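Local coordinates for putative cell adhesion protein (Bacteroides eggerthii, PDB 4GPV) that probably serves as a structural subunit of FimA-like adhesive pili, at residues 176-181 with 265-270. Residues are numbered along the deposited sequence; the frame is centred on the assembly and turned at random. Where two conformers were deposited one is given.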
ATOM      1  N   ILE A 176      27.284 -19.749  18.276  1.00 33.14           N
ATOM      2  CA  ILE A 176      26.068 -18.993  18.026  1.00 31.92           C
ATOM      3  C   ILE A 176      25.741 -19.176  16.576  1.00 35.68           C
ATOM      4  O   ILE A 176      26.620 -19.011  15.721  1.00 36.61           O
ATOM      5  CB  ILE A 176      26.221 -17.509  18.425  1.00 34.90           C
ATOM      6  CG1 ILE A 176      26.603 -17.386  19.929  1.00 35.35           C
ATOM      7  CG2 ILE A 176      24.953 -16.696  18.071  1.00 35.26           C
ATOM      8  CD1 ILE A 176      27.285 -16.067  20.289  1.00 44.65           C
ATOM      9  N   THR A 177      24.482 -19.537  16.298  1.00 29.50           N
ATOM     10  CA  THR A 177      24.046 -19.685  14.924  0.50 28.56           C
ATOM     11  C   THR A 177      22.806 -18.827  14.709  1.00 30.47           C
ATOM     12  O   THR A 177      22.000 -18.622  15.624  1.00 29.71           O
ATOM     13  CB  THR A 177      23.860 -21.160  14.535  0.50 37.60           C
ATOM     14  OG1 THR A 177      23.748 -21.248  13.115  0.50 42.79           O
ATOM     15  CG2 THR A 177      22.666 -21.819  15.199  0.50 33.61           C
ATOM     16  N   ILE A 178      22.708 -18.257  13.510  1.00 25.60           N
ATOM     17  CA  ILE A 178      21.555 -17.451  13.119  1.00 23.76           C
ATOM     18  C   ILE A 178      21.106 -17.996  11.801  1.00 29.55           C
ATOM     19  O   ILE A 178      21.930 -18.220  10.912  1.00 31.07           O
ATOM     20  CB  ILE A 178      21.799 -15.901  13.098  1.00 25.65           C
ATOM     21  CG1 ILE A 178      22.129 -15.400  14.514  1.00 25.72           C
ATOM     22  CG2 ILE A 178      20.578 -15.134  12.541  1.00 25.26           C
ATOM     23  CD1 ILE A 178      22.596 -13.907  14.585  1.00 31.97           C
ATOM     24  N   THR A 179      19.799 -18.272  11.697  1.00 25.41           N
ATOM     25  CA  THR A 179      19.151 -18.689  10.469  1.00 24.71           C
ATOM     26  C   THR A 179      18.096 -17.629  10.163  1.00 27.48           C
ATOM     27  O   THR A 179      17.233 -17.366  11.003  1.00 26.85           O
ATOM     28  CB  THR A 179      18.556 -20.114  10.599  1.00 29.95           C
ATOM     29  OG1 THR A 179      19.606 -21.040  10.872  1.00 34.30           O
ATOM     30  CG2 THR A 179      17.778 -20.551   9.343  1.00 33.80           C
ATOM     31  N   ASP A 180      18.168 -16.994   8.987  1.00 24.19           N
ATOM     32  CA  ASP A 180      17.148 -16.019   8.634  1.00 24.06           C
ATOM     33  C   ASP A 180      15.901 -16.758   8.182  1.00 28.07           C
ATOM     34  O   ASP A 180      16.012 -17.713   7.394  1.00 27.35           O
ATOM     35  CB  ASP A 180      17.652 -15.088   7.525  1.00 24.70           C
ATOM     36  CG  ASP A 180      18.869 -14.276   7.910  1.00 27.31           C
ATOM     37  OD1 ASP A 180      18.994 -13.908   9.110  1.00 27.85           O
ATOM     38  OD2 ASP A 180      19.731 -14.065   7.040  1.00 34.43           O
ATOM     39  N   ASP A 181      14.701 -16.324   8.654  1.00 23.81           N
ATOM     40  CA  ASP A 181      13.484 -17.055   8.316  1.00 23.90           C
ATOM     41  C   ASP A 181      12.614 -16.326   7.300  1.00 23.67           C
ATOM     42  O   ASP A 181      12.090 -16.960   6.376  1.00 24.10           O
ATOM     43  CB  ASP A 181      12.674 -17.369   9.588  1.00 25.87           C
ATOM     44  CG  ASP A 181      13.489 -18.044  10.675  1.00 36.27           C
ATOM     45  OD1 ASP A 181      14.172 -19.056  10.375  1.00 37.52           O
ATOM     46  OD2 ASP A 181      13.470 -17.553  11.814  1.00 37.92           O
ATOM     47  N   ILE A 265      13.701  -8.137   8.876  1.00 19.16           N
ATOM     48  CA  ILE A 265      14.169  -9.486   8.632  1.00 18.90           C
ATOM     49  C   ILE A 265      13.932 -10.200   9.950  1.00 22.98           C
ATOM     50  O   ILE A 265      14.418  -9.722  10.970  1.00 22.97           O
ATOM     51  CB  ILE A 265      15.626  -9.588   8.169  1.00 22.42           C
ATOM     52  CG1 ILE A 265      15.835  -8.856   6.836  1.00 22.14           C
ATOM     53  CG2 ILE A 265      16.056 -11.094   8.092  1.00 24.78           C
ATOM     54  CD1 ILE A 265      17.300  -8.539   6.552  1.00 26.97           C
ATOM     55  N   LYS A 266      13.170 -11.307   9.950  1.00 19.85           N
ATOM     56  CA  LYS A 266      12.937 -12.098  11.165  1.00 19.63           C
ATOM     57  C   LYS A 266      13.838 -13.321  11.065  1.00 23.07           C
ATOM     58  O   LYS A 266      13.839 -13.989  10.029  1.00 22.19           O
ATOM     59  CB  LYS A 266      11.446 -12.490  11.274  1.00 22.61           C
ATOM     60  CG  LYS A 266      11.139 -13.267  12.549  1.00 29.49           C
ATOM     61  CD  LYS A 266      11.153 -14.766  12.324  1.00 30.11           C
ATOM     62  CE  LYS A 266      11.378 -15.500  13.626  1.00 33.38           C
ATOM     63  NZ  LYS A 266      11.362 -16.974  13.410  1.00 37.05           N
ATOM     64  N   SER A 267      14.612 -13.605  12.124  1.00 20.65           N
ATOM     65  CA  SER A 267      15.532 -14.723  12.100  1.00 21.35           C
ATOM     66  C   SER A 267      15.422 -15.508  13.385  1.00 24.63           C
ATOM     67  O   SER A 267      14.707 -15.087  14.307  1.00 23.91           O
ATOM     68  CB  SER A 267      16.956 -14.203  11.909  1.00 25.87           C
ATOM     69  OG  SER A 267      17.018 -13.337  10.788  1.00 27.36           O
ATOM     70  N   THR A 268      16.083 -16.656  13.431  1.00 21.55           N
ATOM     71  CA  THR A 268      16.148 -17.485  14.641  1.00 22.65           C
ATOM     72  C   THR A 268      17.605 -17.559  15.093  1.00 26.37           C
ATOM     73  O   THR A 268      18.483 -17.980  14.322  1.00 26.35           O
ATOM     74  CB  THR A 268      15.559 -18.876  14.427  1.00 29.06           C
ATOM     75  OG1 THR A 268      14.182 -18.729  14.050  1.00 30.11           O
ATOM     76  CG2 THR A 268      15.626 -19.724  15.693  1.00 30.16           C
ATOM     77  N   LYS A 269      17.846 -17.161  16.344  1.00 23.29           N
ATOM     78  CA  LYS A 269      19.188 -17.246  16.933  1.00 22.80           C
ATOM     79  C   LYS A 269      19.222 -18.444  17.872  1.00 27.61           C
ATOM     80  O   LYS A 269      18.330 -18.565  18.715  1.00 27.41           O
ATOM     81  CB  LYS A 269      19.540 -15.951  17.678  1.00 24.33           C
ATOM     82  CG  LYS A 269      20.953 -15.913  18.285  1.00 29.77           C
ATOM     83  CD  LYS A 269      21.117 -14.627  19.104  1.00 40.30           C
ATOM     84  CE  LYS A 269      22.506 -14.480  19.663  1.00 57.09           C
ATOM     85  NZ  LYS A 269      22.623 -13.314  20.574  1.00 65.82           N
ATOM     86  N   THR A 270      20.248 -19.310  17.733  1.00 23.68           N
ATOM     87  CA  THR A 270      20.408 -20.483  18.587  1.00 25.25           C
ATOM     88  C   THR A 270      21.759 -20.393  19.318  1.00 30.06           C
ATOM     89  O   THR A 270      22.815 -20.213  18.699  1.00 28.87           O
ATOM     90  CB  THR A 270      20.248 -21.799  17.804  1.00 33.59           C
ATOM     91  OG1 THR A 270      18.987 -21.800  17.152  1.00 32.87           O
ATOM     92  CG2 THR A 270      20.342 -23.020  18.708  1.00 35.12           C
TER
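With CG of Asp181 turned beside its own backbone N (chi1 -52°) and the Lys266 chain bent about CB-CG (chi2 -96°), carboxylate and ammonium come together where two antiparallel strands, 176-181 and 265-270, run side by side in a sheet of the FimA-like C-terminal domain. One oxygen takes both donors. OD2 of Asp181 accepts the Thr268 hydroxyl, OG1, on its syn side at 2.6 Å, while NZ of Lys266 reaches the same OD2 at 2.7 Å from above the carboxylate plane, making the salt bridge. An alanine in place of Asp181 would probably leave the Lys266 ammonium without this counter-charge and the Thr268 hydroxyl without its acceptor, both being free to turn. The main chain of Asp181 is tied down as well, its N bonding to O of Lys266.

Farther along, Thr177 pairs with Thr270 and Thr179 with Thr268, each pair joined by two nearly straight N-H...O bonds. Beside the first pair of bonds, in the conformer given, CG2 of Thr177 lies 3.6 Å from CB of Thr270, the two side chains pointing the same way, and OG1 of Thr177 bonds to O of Met171; OG1 of Thr270 bonds to OG of Ser275. The other face of the sheet carries Ile178, Asp180, Ser267 and Lys269. There the extended Lys269 chain slants across the isoleucines, its CG 4.0 Å from CG1 of Ile178 and its CE 3.7 Å from CG2 of Ile176. Ile178 also leans on Ile278 and Tyr280 of the next strand, 274-283. Asp180 divides its carboxylate: OD2 forms a salt bridge with Arg168, and OD1 accepts OG of Ser267 on its anti side at 2.7 Å, 22° out of the carboxylate plane.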